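Local coordinates for septation protein imp2 (Schizosaccharomyces pombe, PDB 5C1F), which anchors the cytokinetic ring machinery to membrane phospholipids through its F-BAR domain, is required for normal septation and takes part in disassembly of the medial ring, at residues L130-A135 with R194-R199; C147-Y152 with N173-A178; S155-L160 with E166-K171. All blocks are in the same frame, centred on the assembly; numbering follows the deposited sequence. Where two conformers were deposited one is given.

In the fold
From the N terminus, the chain reaches all three contacts along the two longest helices of the F-BAR domain, 69-155 and 162-252, and the turn joining them, which run out together as a hairpin far from the centre of the chain. Helix 69-155 meets contact 1 at 130-135, contact 2 at 147-152, and then ends in the turn that opens contact 3 at 155-160. Helix 162-252 comes back through 166-171, 173-178 and 194-199. Contact 3 therefore closes the shortest loop, nested inside that of contact 2, which is nested inside that of contact 1; none cross. Centres of contacts 2 and 3 lie about 11 Å apart, those of contacts 1 and 2 about 28 Å.

Contact 1: residues L130-A135 with R194-R199; sequences LSKHQA and RDSYAR
Lys132 and His133 meet Ser196 and Tyr197 where two long helices of the F-BAR domain, 69-155 and 162-252, lie side by side in the arm of the molecule. The backbones come nearest at Lys132 and Ser196, whose CA atoms stand 7.3 Å apart. Here the touching groups are aliphatic: Lys132 CG rests against Ser196 CB at 3.9 Å. Ser196 OG does not bond across the pair of segments but to the carboxylate of Asp128, one turn before Lys132 on helix 69-155, so this small buried side chain still ties the two helices together. Beyond the CG that touches Ser196, the lysine chain bends at its second torsion (chi2 -50°) before running on to its ammonium. Lys132 and Arg199 both face Asp128 through long, weak ion pairs, Lys132 NZ standing 6.1 Å from Arg199 NH2.

The second touch belongs to the aromatic pair. Tyr197 reaches across with its hydroxyl end, OH lying 3.5 Å from His133 CD2, and the two side chains meet at a slant without ring stacking. His133 is directed there with CG anti to its backbone N (chi1 -167°). Lys129 makes a cation-pi contact with the tyrosine ring, while Pro277 and Gln275 of the second subunit pack on His133 and Tyr197 respectively. Long helices paired side by side, with the partner chain packing on them as it does here, are characteristic of the elongated helical dimer of F-BAR domains.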
loop_
_atom_site.group_PDB
_atom_site.type_symbol
_atom_site.label_atom_id
_atom_site.label_comp_id
_atom_site.label_asym_id
_atom_site.label_seq_id
_atom_site.Cartn_x
_atom_site.Cartn_y
_atom_site.Cartn_z
ATOM N N LEU A 130 49.322 14.767 26.883
ATOM C CA LEU A 130 49.208 16.170 27.254
ATOM C C LEU A 130 49.744 16.399 28.664
ATOM O O LEU A 130 50.308 17.454 28.956
ATOM C CB LEU A 130 47.754 16.638 27.146
ATOM C CG LEU A 130 47.143 16.558 25.742
ATOM C CD1 LEU A 130 45.692 17.019 25.748
ATOM C CD2 LEU A 130 47.965 17.364 24.745
ATOM N N SER A 131 49.580 15.405 29.532
ATOM C CA SER A 131 50.057 15.510 30.907
ATOM C C SER A 131 51.578 15.622 30.967
ATOM O O SER A 131 52.114 16.479 31.674
ATOM C CB SER A 131 49.592 14.313 31.733
ATOM O OG SER A 131 50.039 14.420 33.074
ATOM N N LYS A 132 52.272 14.760 30.230
ATOM C CA LYS A 132 53.729 14.823 30.185
ATOM C C LYS A 132 54.187 16.143 29.570
ATOM O O LYS A 132 55.132 16.761 30.053
ATOM C CB LYS A 132 54.313 13.649 29.395
ATOM C CG LYS A 132 53.908 12.269 29.895
ATOM C CD LYS A 132 54.124 12.108 31.387
ATOM C CE LYS A 132 53.696 10.720 31.841
ATOM N NZ LYS A 132 53.502 10.641 33.314
ATOM N N HIS A 133 53.506 16.575 28.510
ATOM C CA HIS A 133 53.885 17.796 27.803
ATOM C C HIS A 133 53.793 19.020 28.710
ATOM O O HIS A 133 54.649 19.905 28.654
ATOM C CB HIS A 133 53.014 17.998 26.559
ATOM C CG HIS A 133 53.539 19.043 25.623
ATOM N ND1 HIS A 133 53.258 20.385 25.767
ATOM C CD2 HIS A 133 54.344 18.944 24.538
ATOM C CE1 HIS A 133 53.859 21.066 24.808
ATOM N NE2 HIS A 133 54.524 20.215 24.049
ATOM N N GLN A 134 52.757 19.066 29.544
ATOM C CA GLN A 134 52.628 20.121 30.545
ATOM C C GLN A 134 53.797 20.075 31.521
ATOM O O GLN A 134 54.368 21.109 31.864
ATOM C CB GLN A 134 51.309 19.994 31.309
ATOM C CG GLN A 134 50.075 20.282 30.477
ATOM C CD GLN A 134 48.792 19.934 31.206
ATOM O OE1 GLN A 134 48.121 18.957 30.872
ATOM N NE2 GLN A 134 48.442 20.734 32.207
ATOM N N ALA A 135 54.144 18.869 31.964
ATOM C CA ALA A 135 55.249 18.678 32.894
ATOM C C ALA A 135 56.565 19.096 32.260
ATOM O O ALA A 135 57.462 19.598 32.939
ATOM C CB ALA A 135 55.317 17.229 33.351
ATOM N N ARG A 194 59.017 11.999 25.343
ATOM C CA ARG A 194 59.412 11.258 24.155
ATOM C C ARG A 194 58.735 9.896 24.135
ATOM O O ARG A 194 58.212 9.469 23.105
ATOM C CB ARG A 194 60.935 11.091 24.092
ATOM C CG ARG A 194 61.391 9.942 23.171
ATOM C CD ARG A 194 62.879 9.912 22.916
ATOM N NE ARG A 194 63.700 10.063 24.110
ATOM C CZ ARG A 194 63.830 9.137 25.059
ATOM N NH1 ARG A 194 63.173 7.985 24.986
ATOM N NH2 ARG A 194 64.601 9.368 26.114
ATOM N N ASP A 195 58.749 9.221 25.278
ATOM C CA ASP A 195 58.153 7.896 25.385
ATOM C C ASP A 195 56.645 7.972 25.161
ATOM O O ASP A 195 56.059 7.108 24.513
ATOM C CB ASP A 195 58.451 7.272 26.749
ATOM C CG ASP A 195 59.933 7.042 26.975
ATOM O OD1 ASP A 195 60.689 6.999 25.981
ATOM O OD2 ASP A 195 60.341 6.897 28.147
ATOM N N SER A 196 56.026 9.017 25.701
ATOM C CA SER A 196 54.586 9.203 25.590
ATOM C C SER A 196 54.170 9.465 24.142
ATOM O O SER A 196 53.160 8.941 23.674
ATOM C CB SER A 196 54.131 10.350 26.493
ATOM O OG SER A 196 52.719 10.443 26.526
ATOM N N TYR A 197 54.959 10.273 23.438
ATOM C CA TYR A 197 54.725 10.539 22.022
ATOM C C TYR A 197 54.891 9.277 21.182
ATOM O O TYR A 197 54.141 9.053 20.231
ATOM C CB TYR A 197 55.674 11.627 21.512
ATOM C CG TYR A 197 55.114 13.028 21.590
ATOM C CD1 TYR A 197 54.739 13.580 22.807
ATOM C CD2 TYR A 197 54.975 13.805 20.448
ATOM C CE1 TYR A 197 54.230 14.864 22.882
ATOM C CE2 TYR A 197 54.469 15.090 20.512
ATOM C CZ TYR A 197 54.098 15.614 21.732
ATOM O OH TYR A 197 53.595 16.892 21.806
ATOM N N ALA A 198 55.887 8.466 21.529
ATOM C CA ALA A 198 56.128 7.211 20.831
ATOM C C ALA A 198 54.939 6.280 21.008
ATOM O O ALA A 198 54.486 5.646 20.054
ATOM C CB ALA A 198 57.401 6.551 21.334
ATOM N N ARG A 199 54.431 6.207 22.234
ATOM C CA ARG A 199 53.269 5.380 22.526
ATOM C C ARG A 199 52.025 5.943 21.849
ATOM O O ARG A 199 51.171 5.192 21.375
ATOM C CB ARG A 199 53.048 5.267 24.036
ATOM C CG ARG A 199 54.118 4.462 24.757
ATOM C CD ARG A 199 53.685 4.101 26.169
ATOM N NE ARG A 199 53.364 5.283 26.963
ATOM C CZ ARG A 199 54.220 5.893 27.776
ATOM N NH1 ARG A 199 55.457 5.433 27.909
ATOM N NH2 ARG A 199 53.839 6.965 28.459
#

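Contact 2: residues C147-Y152 with N173-A178; sequences CKKVNY and NKTQNA
Val150 and Thr175 form the apolar centre of this contact, methyl against methyl: Val150 CG2 lies 3.6 Å from Thr175 CG2, and the two side chains slide past each other in opposite directions. Thr175 turns its methyl to this position by holding CG2 anti to the backbone N, with OG1 beside that nitrogen (chi1 -54°). In the conformer given for Gln176, its CG also lies near the same valine methyl, 4.1 Å from Val150 CG2. Lys149 adds its CB, 4.1 Å from Thr175 CG2, so the threonine methyl is touched by both Val150 and Lys149.

The polar part is slighter. Lys149 crosses Thr175 at about a right angle and kinks at its third torsion (chi3 54°), bringing CE and NZ each to 4.0 Å from Thr175 OG1, which for NZ is too far for a hydrogen bond. That hydroxyl is instead hydrogen-bonded to the carbonyl of Lys171, one turn earlier on its own helix. Lys149 NZ and Lys174 NZ, like charges, are 5.4 Å apart and probably repel each other mildly. A serine in place of Thr175 would probably open a gap beside Val150 CG2 and Lys149 CB.

The axes of the short segments come within 9.3 Å and run nearly antiparallel, at 151°. Thr175 is further covered by Leu146 and Tyr153 of helix 69-155 and Val150 by Leu172 of helix 162-252, while Tyr283 of the second subunit packs on nearby Cys147.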
loop_
_atom_site.group_PDB
_atom_site.type_symbol
_atom_site.label_atom_id
_atom_site.label_comp_id
_atom_site.label_asym_id
_atom_site.label_seq_id
_atom_site.Cartn_x
_atom_site.Cartn_y
_atom_site.Cartn_z
ATOM N N CYS A 147 68.504 29.858 34.825
ATOM C CA CYS A 147 69.654 30.308 34.047
ATOM C C CYS A 147 69.592 31.815 33.848
ATOM O O CYS A 147 70.616 32.492 33.796
ATOM C CB CYS A 147 69.707 29.600 32.692
ATOM S SG CYS A 147 69.909 27.811 32.795
ATOM N N LYS A 148 68.374 32.331 33.749
ATOM C CA LYS A 148 68.157 33.750 33.524
ATOM C C LYS A 148 68.537 34.571 34.755
ATOM O O LYS A 148 69.000 35.706 34.637
ATOM C CB LYS A 148 66.699 34.001 33.140
ATOM C CG LYS A 148 66.509 35.117 32.130
ATOM C CD LYS A 148 65.047 35.275 31.746
ATOM C CE LYS A 148 64.858 36.443 30.791
ATOM N NZ LYS A 148 63.418 36.745 30.569
ATOM N N LYS A 149 68.341 33.997 35.937
ATOM C CA LYS A 149 68.719 34.674 37.173
ATOM C C LYS A 149 70.230 34.686 37.352
ATOM O O LYS A 149 70.798 35.672 37.820
ATOM C CB LYS A 149 68.052 34.015 38.379
ATOM C CG LYS A 149 66.617 34.456 38.606
ATOM C CD LYS A 149 65.969 33.653 39.716
ATOM C CE LYS A 149 66.789 33.710 40.990
ATOM N NZ LYS A 149 66.203 32.846 42.050
ATOM N N VAL A 150 70.875 33.581 36.986
ATOM C CA VAL A 150 72.330 33.503 37.015
ATOM C C VAL A 150 72.923 34.610 36.152
ATOM O O VAL A 150 73.822 35.332 36.582
ATOM C CB VAL A 150 72.840 32.137 36.518
ATOM C CG1 VAL A 150 74.343 32.178 36.306
ATOM C CG2 VAL A 150 72.462 31.036 37.498
ATOM N N ASN A 151 72.394 34.741 34.938
ATOM C CA ASN A 151 72.789 35.803 34.021
ATOM C C ASN A 151 72.705 37.172 34.692
ATOM O O ASN A 151 73.627 37.984 34.595
ATOM C CB ASN A 151 71.907 35.765 32.767
ATOM C CG ASN A 151 72.282 36.828 31.748
ATOM O OD1 ASN A 151 71.836 37.974 31.836
ATOM N ND2 ASN A 151 73.096 36.447 30.769
ATOM N N TYR A 152 71.598 37.405 35.389
ATOM C CA TYR A 152 71.370 38.656 36.102
ATOM C C TYR A 152 72.338 38.866 37.270
ATOM O O TYR A 152 72.931 39.936 37.401
ATOM C CB TYR A 152 69.928 38.712 36.611
ATOM C CG TYR A 152 69.708 39.761 37.675
ATOM C CD1 TYR A 152 69.697 41.113 37.354
ATOM C CD2 TYR A 152 69.512 39.402 39.001
ATOM C CE1 TYR A 152 69.501 42.073 38.323
ATOM C CE2 TYR A 152 69.315 40.353 39.975
ATOM C CZ TYR A 152 69.309 41.689 39.633
ATOM O OH TYR A 152 69.111 42.642 40.606
ATOM N N ASN A 173 75.333 31.894 43.943
ATOM C CA ASN A 173 75.836 30.568 44.262
ATOM C C ASN A 173 74.699 29.592 44.536
ATOM O O ASN A 173 74.755 28.434 44.127
ATOM C CB ASN A 173 76.780 30.623 45.461
ATOM C CG ASN A 173 77.783 29.488 45.456
ATOM O OD1 ASN A 173 77.431 28.332 45.685
ATOM N ND2 ASN A 173 79.042 29.814 45.188
ATOM N N LYS A 174 73.664 30.067 45.220
ATOM C CA LYS A 174 72.511 29.228 45.518
ATOM C C LYS A 174 71.772 28.850 44.236
ATOM O O LYS A 174 71.269 27.735 44.105
ATOM C CB LYS A 174 71.558 29.936 46.483
ATOM C CG LYS A 174 70.609 28.993 47.204
ATOM C CD LYS A 174 69.318 29.682 47.607
ATOM C CE LYS A 174 68.440 29.953 46.395
ATOM N NZ LYS A 174 67.099 30.470 46.783
ATOM N N THR A 175 71.717 29.786 43.294
ATOM C CA THR A 175 71.002 29.582 42.039
ATOM C C THR A 175 71.757 28.622 41.120
ATOM O O THR A 175 71.149 27.844 40.386
ATOM C CB THR A 175 70.763 30.922 41.303
ATOM O OG1 THR A 175 70.100 31.836 42.182
ATOM C CG2 THR A 175 69.904 30.716 40.065
ATOM N N GLN A 176 73.085 28.686 41.166
ATOM C CA GLN A 176 73.924 27.805 40.359
ATOM C C GLN A 176 73.810 26.348 40.806
ATOM O O GLN A 176 73.819 25.436 39.977
ATOM C CB GLN A 176 75.385 28.261 40.413
ATOM C CG GLN A 176 75.680 29.495 39.572
ATOM C CD GLN A 176 77.095 30.012 39.754
ATOM O OE1 GLN A 176 77.695 29.854 40.818
ATOM N NE2 GLN A 176 77.635 30.634 38.712
ATOM N N ASN A 177 73.696 26.133 42.114
ATOM C CA ASN A 177 73.569 24.783 42.655
ATOM C C ASN A 177 72.193 24.193 42.368
ATOM O O ASN A 177 72.000 22.978 42.432
ATOM C CB ASN A 177 73.845 24.775 44.161
ATOM C CG ASN A 177 75.268 25.177 44.493
ATOM O OD1 ASN A 177 76.161 25.089 43.649
ATOM N ND2 ASN A 177 75.490 25.623 45.726
ATOM N N ALA A 178 71.240 25.063 42.049
ATOM C CA ALA A 178 69.886 24.637 41.716
ATOM C C ALA A 178 69.795 24.192 40.263
ATOM O O ALA A 178 68.877 23.464 39.886
ATOM C CB ALA A 178 68.894 25.759 41.989
#

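Contact 3: residues S155-L160 with E166-K171; sequences SQQNML and EKNNAK
Asn169 OD1 accepts an N-H from Gln157 NE2 in the one hydrogen bond between these segments: NE2 to OD1 is 3.0 Å, with an N-H...O angle of 160°. The donor stands well above the carbonyl plane of Asn169, whereas the oxygen lies almost in the amide plane of Gln157, and the two amides are turned nearly perpendicular (84°). An extended chain beyond CG carries the glutamine amide across. Asn168 ND2 makes a second, weak approach to the same oxygen at 3.4 Å; its stronger bond is to the carbonyl of Tyr153, near the end of helix 69-155.

Asn168, buried, fills the middle. With CG anti to the backbone N (chi1 173°), it projects toward the turn, its OD1 3.4 Å from Gln156 CB. Leu160 CD1 lies against Asn168 CB at 3.6 Å, the two side chains crossing at about a right angle, and Leu165 packs on the same leucine. Gln157 is likewise backed by Leu172.

Amide groups rather than charges thus join the turn after helix 69-155 to the returning helix, so this connection at the hairpin end should depend little on the ionisation of its side chains.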
loop_
_atom_site.group_PDB
_atom_site.type_symbol
_atom_site.label_atom_id
_atom_site.label_comp_id
_atom_site.label_asym_id
_atom_site.label_seq_id
_atom_site.Cartn_x
_atom_site.Cartn_y
_atom_site.Cartn_z
ATOM N N SER A 155 75.691 39.857 36.150
ATOM C CA SER A 155 75.715 41.228 35.643
ATOM C C SER A 155 75.728 42.249 36.777
ATOM O O SER A 155 76.193 43.375 36.603
ATOM C CB SER A 155 74.520 41.484 34.722
ATOM O OG SER A 155 73.292 41.316 35.406
ATOM N N GLN A 156 75.221 41.850 37.939
ATOM C CA GLN A 156 75.193 42.728 39.104
ATOM C C GLN A 156 76.567 42.880 39.741
ATOM O O GLN A 156 76.818 43.841 40.463
ATOM C CB GLN A 156 74.201 42.205 40.147
ATOM C CG GLN A 156 72.747 42.509 39.834
ATOM C CD GLN A 156 72.455 43.995 39.841
ATOM O OE1 GLN A 156 72.499 44.653 38.800
ATOM N NE2 GLN A 156 72.155 44.535 41.018
ATOM N N GLN A 157 77.457 41.929 39.470
ATOM C CA GLN A 157 78.779 41.925 40.088
ATOM C C GLN A 157 79.638 43.103 39.640
ATOM O O GLN A 157 80.592 43.481 40.320
ATOM C CB GLN A 157 79.501 40.614 39.782
ATOM C CG GLN A 157 78.869 39.394 40.419
ATOM C CD GLN A 157 79.540 38.109 39.989
ATOM O OE1 GLN A 157 79.782 37.892 38.802
ATOM N NE2 GLN A 157 79.851 37.249 40.952
ATOM N N ASN A 158 79.293 43.683 38.496
ATOM C CA ASN A 158 80.078 44.766 37.919
ATOM C C ASN A 158 79.869 46.101 38.629
ATOM O O ASN A 158 80.773 46.936 38.671
ATOM C CB ASN A 158 79.752 44.912 36.432
ATOM C CG ASN A 158 80.040 43.644 35.646
ATOM O OD1 ASN A 158 80.958 42.891 35.974
ATOM N ND2 ASN A 158 79.255 43.402 34.601
ATOM N N MET A 159 78.682 46.299 39.193
ATOM C CA MET A 159 78.347 47.584 39.799
ATOM C C MET A 159 78.073 47.508 41.305
ATOM O O MET A 159 78.002 48.539 41.972
ATOM C CB MET A 159 77.138 48.197 39.085
ATOM C CG MET A 159 77.424 48.673 37.665
ATOM S SD MET A 159 78.553 50.083 37.592
ATOM C CE MET A 159 77.661 51.288 38.573
ATOM N N LEU A 160 77.928 46.300 41.843
ATOM C CA LEU A 160 77.643 46.141 43.269
ATOM C C LEU A 160 78.905 46.128 44.124
ATOM O O LEU A 160 80.008 45.889 43.631
ATOM C CB LEU A 160 76.847 44.862 43.525
ATOM C CG LEU A 160 75.370 44.881 43.126
ATOM C CD1 LEU A 160 74.706 43.562 43.491
ATOM C CD2 LEU A 160 74.647 46.056 43.773
ATOM N N GLU A 166 78.040 40.738 48.293
ATOM C CA GLU A 166 78.202 39.393 48.837
ATOM C C GLU A 166 76.851 38.686 48.943
ATOM O O GLU A 166 76.759 37.473 48.742
ATOM C CB GLU A 166 78.901 39.438 50.203
ATOM C CG GLU A 166 78.093 40.072 51.325
ATOM C CD GLU A 166 78.886 40.224 52.611
ATOM O OE1 GLU A 166 80.098 40.522 52.535
ATOM O OE2 GLU A 166 78.297 40.042 53.699
ATOM N N LYS A 167 75.807 39.451 49.250
ATOM C CA LYS A 167 74.447 38.926 49.287
ATOM C C LYS A 167 74.028 38.496 47.886
ATOM O O LYS A 167 73.320 37.507 47.709
ATOM C CB LYS A 167 73.481 39.977 49.844
ATOM C CG LYS A 167 72.016 39.577 49.815
ATOM C CD LYS A 167 71.724 38.428 50.764
ATOM C CE LYS A 167 70.245 38.064 50.742
ATOM N NZ LYS A 167 69.915 36.993 51.724
ATOM N N ASN A 168 74.482 39.255 46.896
ATOM C CA ASN A 168 74.234 38.941 45.497
ATOM C C ASN A 168 74.970 37.676 45.078
ATOM O O ASN A 168 74.416 36.824 44.383
ATOM C CB ASN A 168 74.649 40.118 44.611
ATOM C CG ASN A 168 74.574 39.796 43.134
ATOM O OD1 ASN A 168 73.512 39.890 42.519
ATOM N ND2 ASN A 168 75.709 39.424 42.550
ATOM N N ASN A 169 76.222 37.558 45.508
ATOM C CA ASN A 169 77.028 36.390 45.183
ATOM C C ASN A 169 76.529 35.138 45.904
ATOM O O ASN A 169 76.729 34.018 45.434
ATOM C CB ASN A 169 78.499 36.650 45.512
ATOM C CG ASN A 169 79.122 37.697 44.603
ATOM O OD1 ASN A 169 78.586 38.009 43.538
ATOM N ND2 ASN A 169 80.262 38.240 45.018
ATOM N N ALA A 170 75.874 35.337 47.043
ATOM C CA ALA A 170 75.236 34.239 47.757
ATOM C C ALA A 170 74.043 33.717 46.962
ATOM O O ALA A 170 73.877 32.509 46.799
ATOM C CB ALA A 170 74.804 34.681 49.143
ATOM N N LYS A 171 73.218 34.639 46.469
ATOM C CA LYS A 171 72.080 34.286 45.626
ATOM C C LYS A 171 72.548 33.607 44.349
ATOM O O LYS A 171 71.926 32.656 43.874
ATOM C CB LYS A 171 71.255 35.528 45.272
ATOM C CG LYS A 171 70.589 36.212 46.448
ATOM C CD LYS A 171 70.062 37.584 46.041
ATOM C CE LYS A 171 69.410 38.293 47.213
ATOM N NZ LYS A 171 68.784 39.584 46.818
#